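PDB 2I5I: UPF0249 protein EF_3048 from Enterococcus faecalis, which probably catalyses the magnesium-dependent deacetylation of acetylated carbohydrates, a step in the breakdown of oligosaccharides. Local coordinates for residues P18-T21 with Q22-E26; P74-P77 with R78-P82; A216-T220 with I221-Q225; Q242-K245 with E246-E250. All blocks are in the same frame, centred on the assembly; numbering follows the deposited sequence. Where two conformers were deposited one is given.

Overall arrangement
The four contacts follow one another in series along the chain; each is a local turn or helical segment, so none nests in or crosses another. Contact 1 opens helix 18-29, just after the short strand 13-14. Contact 2 shapes the long loop between strand 60-65 and helix 94-97. Contact 3 starts helix 220-225 after strand 208-213, and contact 4 runs along helix 242-250 before strand 254-256. Contacts 1 and 3 touch, the A19 backbone meeting F217 and D219, and both reach the second subunit. Contacts 2 and 4 lie on opposite sides of the chain's centre, about 46 Å apart between centres.

Contact 1 of 4, residues P18-T21 with Q22-E26; sequences PAVT and QGIIE
V20 and I24 meet one helical turn apart through CG1 of V20 and CD1 of I24, 3.7 Å from each other, with their side chains crossing obliquely. The torsions explain the meeting: V20 carries CG1 opposite its backbone N (chi1 170°), whereas I24 holds CG1 beside its own N, so that the ethyl arm leans back over the preceding turn. Beneath them I24 N donates to V20 O at 2.9 Å, a nearly straight bond. The same i to i+4 ladder joins Q22 N to P18 O, G23 N to A19 O and I25 N to T21 O, which identifies the segment as the first turns of α-helix 18-29. V20 borders a group of residues that may form a metal site; the side chain of H130, a predicted magnesium ligand, is about 10 Å from that of V20. On another face Q22 holds CG beside its own N (chi1 -65°), 3.5 Å from P18 O, and the bend at chi2 then turns the amide toward a water. That water donates to P18 O at 2.9 Å and accepts from Q22 NE2 at 3.1 Å, giving P18 O a second partner; NE2 also bonds S51. I25 lays CG1 3.4 Å from T21 O, while T21 OG1 turns to G15 N. Q22 packs on Q22 of the second subunit.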
loop_
_atom_site.group_PDB
_atom_site.type_symbol
_atom_site.label_atom_id
_atom_site.label_comp_id
_atom_site.label_asym_id
_atom_site.label_seq_id
_atom_site.Cartn_x
_atom_site.Cartn_y
_atom_site.Cartn_z
ATOM N N PRO A 18 -9.998 12.816 -14.965
ATOM C CA PRO A 18 -10.048 11.540 -14.224
ATOM C C PRO A 18 -10.359 10.312 -15.061
ATOM O O PRO A 18 -9.752 9.263 -14.871
ATOM C CB PRO A 18 -11.185 11.811 -13.209
ATOM C CG PRO A 18 -10.995 13.274 -12.924
ATOM C CD PRO A 18 -10.792 13.853 -14.317
ATOM N N ALA A 19 -11.295 10.343 -16.008
ATOM C CA ALA A 19 -11.611 9.199 -16.827
ATOM C C ALA A 19 -10.577 8.904 -17.918
ATOM O O ALA A 19 -10.395 7.759 -18.303
ATOM C CB ALA A 19 -12.961 9.373 -17.532
ATOM N N VAL A 20 -9.923 9.950 -18.417
ATOM C CA VAL A 20 -8.822 9.718 -19.346
ATOM C C VAL A 20 -7.749 8.936 -18.584
ATOM O O VAL A 20 -7.354 7.878 -19.051
ATOM C CB VAL A 20 -8.254 11.017 -19.931
ATOM C CG1 VAL A 20 -6.964 10.706 -20.695
ATOM C CG2 VAL A 20 -9.250 11.701 -20.853
ATOM N N THR A 21 -7.323 9.424 -17.425
ATOM C CA THR A 21 -6.315 8.754 -16.601
ATOM C C THR A 21 -6.669 7.289 -16.383
ATOM O O THR A 21 -5.866 6.363 -16.514
ATOM C CB THR A 21 -6.153 9.484 -15.271
ATOM O OG1 THR A 21 -5.544 10.779 -15.556
ATOM C CG2 THR A 21 -5.249 8.775 -14.276
ATOM N N GLN A 22 -7.937 7.010 -16.043
ATOM C CA GLN A 22 -8.237 5.590 -15.771
ATOM C C GLN A 22 -8.350 4.765 -17.046
ATOM O O GLN A 22 -8.051 3.571 -17.077
ATOM C CB GLN A 22 -9.511 5.469 -14.939
ATOM C CG GLN A 22 -9.414 6.066 -13.540
ATOM C CD GLN A 22 -8.356 5.377 -12.702
ATOM O OE1 GLN A 22 -8.212 4.165 -12.753
ATOM N NE2 GLN A 22 -7.615 6.107 -11.868
ATOM N N GLY A 23 -8.768 5.381 -18.148
ATOM C CA GLY A 23 -8.751 4.680 -19.420
ATOM C C GLY A 23 -7.337 4.324 -19.847
ATOM O O GLY A 23 -7.103 3.229 -20.344
ATOM N N ILE A 24 -6.394 5.248 -19.637
ATOM C CA ILE A 24 -5.000 4.891 -19.931
ATOM C C ILE A 24 -4.502 3.767 -19.051
ATOM O O ILE A 24 -3.874 2.813 -19.513
ATOM C CB ILE A 24 -4.100 6.132 -19.794
ATOM C CG1 ILE A 24 -4.372 7.138 -20.923
ATOM C CG2 ILE A 24 -2.635 5.772 -19.770
ATOM C CD1 ILE A 24 -3.911 8.538 -20.630
ATOM N N ILE A 25 -4.788 3.830 -17.739
ATOM C CA ILE A 25 -4.344 2.749 -16.857
ATOM C C ILE A 25 -4.888 1.408 -17.310
ATOM O O ILE A 25 -4.164 0.409 -17.273
ATOM C CB ILE A 25 -4.717 3.088 -15.396
ATOM C CG1 ILE A 25 -3.863 4.216 -14.830
ATOM C CG2 ILE A 25 -4.649 1.852 -14.503
ATOM C CD1 ILE A 25 -4.219 4.772 -13.464
ATOM N N GLU A 26 -6.137 1.351 -17.762
ATOM C CA GLU A 26 -6.733 0.118 -18.275
ATOM C C GLU A 26 -5.989 -0.464 -19.477
ATOM O O GLU A 26 -5.711 -1.646 -19.599
ATOM C CB GLU A 26 -8.187 0.418 -18.648
ATOM C CG GLU A 26 -8.975 -0.787 -19.111
ATOM C CD GLU A 26 -9.291 -1.835 -18.065
ATOM O OE1 GLU A 26 -9.118 -1.600 -16.849
ATOM O OE2 GLU A 26 -9.732 -2.941 -18.476
HETATM O O HOH W 1 -8.502 9.008 -12.245
#

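Contact 2 of 4, residues P74-P77 with R78-P82; sequences PILP and REMVP
P77 and M80, here a selenomethionine, are joined by the i to i+3 bond of a tight turn: M80 N lies 2.9 Å from P77 O, and the donor stands 48° out of the carbonyl plane. R78 and E79 between them have the helical backbone angles of a type I/III turn, and V81 N adds a weak bond to the same P77 O at 3.4 Å. The M80 side chain runs beside the P77 ring, pointing the same way, with SE 3.9 Å from P77 CD. A bend about the CG-SE bond sends CE against both branches of L76, 3.8 Å from CD2 and only slightly farther from CD1; the two side chains cross at about a right angle. V81 uses its methyls differently. CG1, opposite the carbonyl carbon (chi1 -74°), meets L76 CD1 at 4.0 Å, while CG2, placed between its own backbone N and carbonyl carbon, sits 3.3 Å from P77 O and also touches P74 CG. E79 folds back at chi2, so that OE1 comes 3.5 Å from P77 CB. E109 of helix 103-117 accepts from the backbone N atoms of I75 and L76, and R78 NH2 bonds E87 O; L76 and P77 also pack on N4 and G252 of the third subunit. The geometry is that of two overlapping turns of helical type, the second held by a weak bond from V81 N to R78 O, in the long loop between strand 60-65 and helix 94-97.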
loop_
_atom_site.group_PDB
_atom_site.type_symbol
_atom_site.label_atom_id
_atom_site.label_comp_id
_atom_site.label_asym_id
_atom_site.label_seq_id
_atom_site.Cartn_x
_atom_site.Cartn_y
_atom_site.Cartn_z
ATOM N N PRO A 74 -1.186 28.653 -18.600
ATOM C CA PRO A 74 0.189 28.236 -18.309
ATOM C C PRO A 74 0.457 28.173 -16.817
ATOM O O PRO A 74 -0.245 28.750 -15.990
ATOM C CB PRO A 74 1.049 29.329 -18.938
ATOM C CG PRO A 74 0.134 30.346 -19.508
ATOM C CD PRO A 74 -1.283 29.927 -19.304
ATOM N N ILE A 75 1.540 27.479 -16.480
ATOM C CA ILE A 75 2.077 27.429 -15.128
ATOM C C ILE A 75 2.503 28.798 -14.622
ATOM O O ILE A 75 2.231 29.242 -13.501
ATOM C CB ILE A 75 3.275 26.463 -15.088
ATOM C CG1 ILE A 75 2.947 25.009 -15.503
ATOM C CG2 ILE A 75 3.928 26.463 -13.731
ATOM C CD1 ILE A 75 1.886 24.449 -14.564
ATOM N N LEU A 76 3.234 29.550 -15.465
ATOM C CA LEU A 76 3.736 30.856 -15.077
ATOM C C LEU A 76 2.654 31.926 -15.191
ATOM O O LEU A 76 1.780 31.833 -16.052
ATOM C CB LEU A 76 4.944 31.234 -15.947
ATOM C CG LEU A 76 6.169 30.323 -15.806
ATOM C CD1 LEU A 76 7.246 30.690 -16.818
ATOM C CD2 LEU A 76 6.713 30.389 -14.385
ATOM N N PRO A 77 2.705 32.916 -14.316
ATOM C CA PRO A 77 1.668 33.976 -14.369
ATOM C C PRO A 77 1.740 34.665 -15.730
ATOM O O PRO A 77 2.780 34.733 -16.385
ATOM C CB PRO A 77 2.028 34.911 -13.232
ATOM C CG PRO A 77 3.047 34.221 -12.397
ATOM C CD PRO A 77 3.666 33.144 -13.229
ATOM N N ARG A 78 0.584 35.132 -16.152
ATOM C CA ARG A 78 0.400 35.717 -17.467
ATOM C C ARG A 78 1.393 36.845 -17.723
ATOM O O ARG A 78 1.886 37.032 -18.830
ATOM C CB ARG A 78 -1.024 36.254 -17.646
ATOM C CG ARG A 78 -1.581 37.130 -16.549
ATOM C CD ARG A 78 -3.048 37.480 -16.771
ATOM N NE ARG A 78 -3.322 38.002 -18.106
ATOM C CZ ARG A 78 -4.532 38.089 -18.648
ATOM N NH1 ARG A 78 -5.602 37.691 -17.971
ATOM N NH2 ARG A 78 -4.689 38.574 -19.873
ATOM N N GLU A 79 1.682 37.630 -16.697
ATOM C CA GLU A 79 2.600 38.757 -16.820
ATOM C C GLU A 79 3.976 38.310 -17.285
ATOM O O GLU A 79 4.735 39.038 -17.929
ATOM C CB GLU A 79 2.699 39.470 -15.465
ATOM C CG GLU A 79 1.439 40.174 -15.009
ATOM C CD GLU A 79 0.390 39.257 -14.420
ATOM O OE1 GLU A 79 0.745 38.120 -14.042
ATOM O OE2 GLU A 79 -0.788 39.676 -14.343
HETATM N N MSE A 80 4.329 37.068 -16.957
HETATM C CA MSE A 80 5.645 36.566 -17.322
HETATM C C MSE A 80 5.630 35.926 -18.703
HETATM O O MSE A 80 6.706 35.866 -19.307
HETATM C CB MSE A 80 6.192 35.561 -16.296
HETATM C CG MSE A 80 6.379 36.057 -14.879
HETATM SE SE MSE A 80 7.105 34.860 -13.709
HETATM C CE MSE A 80 8.187 33.918 -14.781
ATOM N N VAL A 81 4.489 35.448 -19.187
ATOM C CA VAL A 81 4.388 34.771 -20.483
ATOM C C VAL A 81 3.274 35.300 -21.361
ATOM O O VAL A 81 2.438 34.606 -21.925
ATOM C CB VAL A 81 4.206 33.251 -20.259
ATOM C CG1 VAL A 81 5.527 32.631 -19.819
ATOM C CG2 VAL A 81 3.118 32.993 -19.226
ATOM N N PRO A 82 3.264 36.620 -21.557
ATOM C CA PRO A 82 2.082 37.273 -22.105
ATOM C C PRO A 82 1.795 36.870 -23.543
ATOM O O PRO A 82 0.661 36.972 -24.003
ATOM C CB PRO A 82 2.455 38.761 -22.034
ATOM C CG PRO A 82 3.938 38.825 -21.965
ATOM C CD PRO A 82 4.382 37.552 -21.307
#

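Contact 3 of 4, residues A216-T220 with I221-Q225; sequences AFIDT and ILQNQ
D219 caps the helix that begins at T220: its OD1 accepts from L222 N at 2.9 Å, the N-H pointing at the oxygen at 158° and meeting it from above the carboxylate plane. This is an N-cap, and the side chain reaches it by setting CG between its own backbone N and carbonyl carbon (chi1 51°). The same OD1 takes the T17 hydroxyl, and OD2 accepts from A19 N, so the carboxylate ties the starts of helices 220-225 and 18-29 together. The backbone of D219 takes part too, its O receiving Q223 N at 3.2 Å in a nearly straight bond. T220 O takes N224 N at 2.8 Å, although bent to 137°; the N224 amide folds over that oxygen with CG 3.0 Å from T220 O. By contrast, D219 N is buried without a partner. Outward from the cap, L222 reaches back with CD2 to pack 3.7 Å from I218 CD1, and A216 CB lies 4.2 Å from the same CD2. I218 CG2 meets Q223 CG at 3.9 Å, the two side chains at about a right angle. F217 packs on F217 of the second subunit. The turn follows strand 208-213 and lies between helices 18-29 and 231-239: A216 touches V20 and R232, and I218 touches I233.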
loop_
_atom_site.group_PDB
_atom_site.type_symbol
_atom_site.label_atom_id
_atom_site.label_comp_id
_atom_site.label_asym_id
_atom_site.label_seq_id
_atom_site.Cartn_x
_atom_site.Cartn_y
_atom_site.Cartn_z
ATOM N N ALA A 216 -8.946 6.444 -23.400
ATOM C CA ALA A 216 -9.643 7.067 -22.299
ATOM C C ALA A 216 -10.976 6.345 -22.064
ATOM O O ALA A 216 -11.463 5.706 -22.983
ATOM C CB ALA A 216 -9.943 8.531 -22.550
ATOM N N PHE A 217 -11.470 6.485 -20.844
ATOM C CA PHE A 217 -12.873 6.344 -20.527
ATOM C C PHE A 217 -13.464 7.741 -20.696
ATOM O O PHE A 217 -12.729 8.730 -20.644
ATOM C CB PHE A 217 -13.127 5.791 -19.129
ATOM C CG PHE A 217 -12.558 4.410 -18.875
ATOM C CD1 PHE A 217 -12.439 3.427 -19.843
ATOM C CD2 PHE A 217 -12.117 4.055 -17.601
ATOM C CE1 PHE A 217 -11.941 2.164 -19.523
ATOM C CE2 PHE A 217 -11.603 2.828 -17.267
ATOM C CZ PHE A 217 -11.491 1.872 -18.257
ATOM N N ILE A 218 -14.765 7.828 -20.880
ATOM C CA ILE A 218 -15.423 9.125 -21.032
ATOM C C ILE A 218 -16.019 9.602 -19.705
ATOM O O ILE A 218 -16.720 8.827 -19.034
ATOM C CB ILE A 218 -16.534 9.101 -22.097
ATOM C CG1 ILE A 218 -16.132 8.596 -23.478
ATOM C CG2 ILE A 218 -17.141 10.492 -22.245
ATOM C CD1 ILE A 218 -14.698 8.849 -23.862
ATOM N N ASP A 219 -15.732 10.856 -19.383
ATOM C CA ASP A 219 -16.379 11.593 -18.294
ATOM C C ASP A 219 -16.898 12.903 -18.884
ATOM O O ASP A 219 -16.637 13.239 -20.048
ATOM C CB ASP A 219 -15.534 11.830 -17.069
ATOM C CG ASP A 219 -14.149 12.431 -17.206
ATOM O OD1 ASP A 219 -13.701 12.832 -18.304
ATOM O OD2 ASP A 219 -13.447 12.486 -16.172
ATOM N N THR A 220 -17.685 13.648 -18.126
ATOM C CA THR A 220 -18.148 14.916 -18.692
ATOM C C THR A 220 -16.965 15.868 -18.873
ATOM O O THR A 220 -17.007 16.705 -19.763
ATOM C CB THR A 220 -19.186 15.617 -17.807
ATOM O OG1 THR A 220 -18.631 15.780 -16.491
ATOM C CG2 THR A 220 -20.432 14.762 -17.640
ATOM N N ILE A 221 -15.956 15.734 -18.016
ATOM C CA ILE A 221 -14.809 16.649 -18.119
ATOM C C ILE A 221 -14.174 16.469 -19.493
ATOM O O ILE A 221 -13.921 17.448 -20.192
ATOM C CB ILE A 221 -13.805 16.457 -16.986
ATOM C CG1 ILE A 221 -14.457 16.564 -15.596
ATOM C CG2 ILE A 221 -12.638 17.428 -17.058
ATOM C CD1 ILE A 221 -13.909 15.501 -14.680
ATOM N N LEU A 222 -13.929 15.239 -19.937
ATOM C CA LEU A 222 -13.401 15.063 -21.290
ATOM C C LEU A 222 -14.346 15.637 -22.331
ATOM O O LEU A 222 -13.947 16.346 -23.260
ATOM C CB LEU A 222 -13.139 13.581 -21.562
ATOM C CG LEU A 222 -12.720 13.233 -22.991
ATOM C CD1 LEU A 222 -11.453 13.964 -23.390
ATOM C CD2 LEU A 222 -12.554 11.724 -23.122
ATOM N N GLN A 223 -15.640 15.334 -22.191
ATOM C CA GLN A 223 -16.624 15.828 -23.157
ATOM C C GLN A 223 -16.615 17.349 -23.288
ATOM O O GLN A 223 -16.891 17.925 -24.346
ATOM C CB GLN A 223 -18.020 15.422 -22.711
ATOM C CG GLN A 223 -18.544 14.060 -23.106
ATOM C CD GLN A 223 -20.074 14.114 -23.125
ATOM O OE1 GLN A 223 -20.661 14.733 -22.237
ATOM N NE2 GLN A 223 -20.680 13.494 -24.126
ATOM N N ASN A 224 -16.334 18.012 -22.180
ATOM C CA ASN A 224 -16.383 19.458 -22.096
ATOM C C ASN A 224 -15.171 20.088 -22.797
ATOM O O ASN A 224 -15.247 21.223 -23.245
ATOM C CB ASN A 224 -16.391 19.907 -20.643
ATOM C CG ASN A 224 -17.732 19.647 -19.944
ATOM O OD1 ASN A 224 -18.734 19.350 -20.573
ATOM N ND2 ASN A 224 -17.709 19.770 -18.622
ATOM N N GLN A 225 -14.090 19.312 -22.834
ATOM C CA GLN A 225 -12.757 19.816 -23.062
ATOM C C GLN A 225 -12.089 19.344 -24.336
ATOM O O GLN A 225 -11.227 20.080 -24.835
ATOM C CB GLN A 225 -11.845 19.431 -21.863
ATOM C CG GLN A 225 -11.490 20.720 -21.111
ATOM C CD GLN A 225 -10.544 21.531 -21.984
ATOM O OE1 GLN A 225 -10.834 22.611 -22.483
ATOM N NE2 GLN A 225 -9.364 20.985 -22.230
#

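Contact 4 of 4, residues Q242-K245 with E246-E250; sequences QEVK and EAIEE
The Q242 amide and the E246 carboxylate lie in nearly parallel planes, 7° apart, but are displaced so that the amide itself does not cover the acid group. It is Q242 CG that sits over one face of the carboxylate, 3.3 Å from E246 OE2, with the amide carbon CD farther along at 3.9 Å from the same oxygen. Q242 places CG there by setting it opposite its backbone N (chi1 -168°) and then bends at chi2, while E246 stays extended beyond CG. Since a CH2 and not the amide meets the oxygen, the contact is van der Waals. Below it E246 N donates to Q242 O at 2.9 Å, and equivalent bonds run from A247 N to E243 O, I248 N to V244 O and E249 N to K245 O. On the inner side V244 and I248 lie side by side, CG1 of V244 4.1 Å from CD1 of I248, and A247 CB rests 3.5 Å from E243 O. A247 and I248 face L198 of helix 191-203. E249 CG comes tightly to K245 O, at 3.1 Å. K245 turns its ammonium outside the segment, NZ bonding R30 O and T240 O. The split between buried V244, A247 and I248 and exposed polar residues marks an amphipathic α-helix: the backbone ladder carries the polar bonding, E243 lies at the border, against T191, and Q242, E246 and E249 set amide and acidic groups on the outer face.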
loop_
_atom_site.group_PDB
_atom_site.type_symbol
_atom_site.label_atom_id
_atom_site.label_comp_id
_atom_site.label_asym_id
_atom_site.label_seq_id
_atom_site.Cartn_x
_atom_site.Cartn_y
_atom_site.Cartn_z
ATOM N N GLN A 242 -7.009 -9.284 -27.639
ATOM C CA GLN A 242 -6.124 -10.416 -27.834
ATOM C C GLN A 242 -5.424 -10.391 -29.190
ATOM O O GLN A 242 -4.264 -10.789 -29.295
ATOM C CB GLN A 242 -6.916 -11.728 -27.714
ATOM C CG GLN A 242 -5.994 -12.945 -27.621
ATOM C CD GLN A 242 -5.929 -13.444 -26.186
ATOM O OE1 GLN A 242 -6.879 -14.085 -25.735
ATOM N NE2 GLN A 242 -4.830 -13.161 -25.492
ATOM N N GLU A 243 -6.124 -9.937 -30.220
ATOM C CA GLU A 243 -5.570 -9.878 -31.565
ATOM C C GLU A 243 -4.356 -8.966 -31.619
ATOM O O GLU A 243 -3.329 -9.277 -32.220
ATOM C CB GLU A 243 -6.610 -9.360 -32.561
ATOM C CG GLU A 243 -6.049 -9.333 -33.979
ATOM C CD GLU A 243 -7.111 -9.010 -35.016
ATOM O OE1 GLU A 243 -8.244 -8.678 -34.604
ATOM O OE2 GLU A 243 -6.812 -9.090 -36.228
ATOM N N VAL A 244 -4.483 -7.813 -30.961
ATOM C CA VAL A 244 -3.340 -6.901 -30.957
ATOM C C VAL A 244 -2.168 -7.504 -30.219
ATOM O O VAL A 244 -1.055 -7.513 -30.748
ATOM C CB VAL A 244 -3.733 -5.543 -30.342
ATOM C CG1 VAL A 244 -2.490 -4.683 -30.187
ATOM C CG2 VAL A 244 -4.805 -4.906 -31.208
ATOM N N LYS A 245 -2.390 -8.029 -29.010
ATOM C CA LYS A 245 -1.296 -8.653 -28.273
ATOM C C LYS A 245 -0.639 -9.759 -29.093
ATOM O O LYS A 245 0.591 -9.798 -29.175
ATOM C CB LYS A 245 -1.788 -9.208 -26.931
ATOM C CG LYS A 245 -2.206 -8.079 -25.992
ATOM C CD LYS A 245 -2.787 -8.627 -24.698
ATOM C CE LYS A 245 -3.471 -7.523 -23.905
ATOM N NZ LYS A 245 -4.850 -7.900 -23.478
ATOM N N GLU A 246 -1.444 -10.626 -29.698
ATOM C CA GLU A 246 -0.883 -11.714 -30.505
ATOM C C GLU A 246 -0.057 -11.188 -31.675
ATOM O O GLU A 246 0.999 -11.754 -31.985
ATOM C CB GLU A 246 -2.008 -12.641 -30.997
ATOM C CG GLU A 246 -2.390 -13.655 -29.920
ATOM C CD GLU A 246 -3.676 -14.406 -30.178
ATOM O OE1 GLU A 246 -4.212 -14.315 -31.303
ATOM O OE2 GLU A 246 -4.121 -15.090 -29.223
ATOM N N ALA A 247 -0.508 -10.121 -32.319
ATOM C CA ALA A 247 0.183 -9.583 -33.494
ATOM C C ALA A 247 1.603 -9.153 -33.155
ATOM O O ALA A 247 2.564 -9.418 -33.889
ATOM C CB ALA A 247 -0.558 -8.406 -34.093
ATOM N N ILE A 248 1.743 -8.468 -32.019
ATOM C CA ILE A 248 3.091 -8.021 -31.628
ATOM C C ILE A 248 3.963 -9.238 -31.383
ATOM O O ILE A 248 5.122 -9.326 -31.799
ATOM C CB ILE A 248 2.966 -7.083 -30.415
ATOM C CG1 ILE A 248 2.503 -5.682 -30.850
ATOM C CG2 ILE A 248 4.226 -7.021 -29.572
ATOM C CD1 ILE A 248 1.603 -4.976 -29.863
ATOM N N GLU A 249 3.352 -10.229 -30.729
ATOM C CA GLU A 249 3.972 -11.523 -30.493
ATOM C C GLU A 249 4.468 -12.169 -31.790
ATOM O O GLU A 249 5.652 -12.493 -31.908
ATOM C CB GLU A 249 2.997 -12.473 -29.783
ATOM C CG GLU A 249 2.548 -12.035 -28.407
ATOM C CD GLU A 249 2.226 -13.144 -27.430
ATOM O OE1 GLU A 249 2.587 -14.317 -27.668
ATOM O OE2 GLU A 249 1.600 -12.830 -26.387
ATOM N N GLU A 250 3.580 -12.356 -32.753
ATOM C CA GLU A 250 3.857 -13.020 -34.019
ATOM C C GLU A 250 4.991 -12.343 -34.782
ATOM O O GLU A 250 5.631 -12.944 -35.647
ATOM C CB GLU A 250 2.597 -13.049 -34.886
ATOM C CG GLU A 250 2.766 -12.809 -36.372
#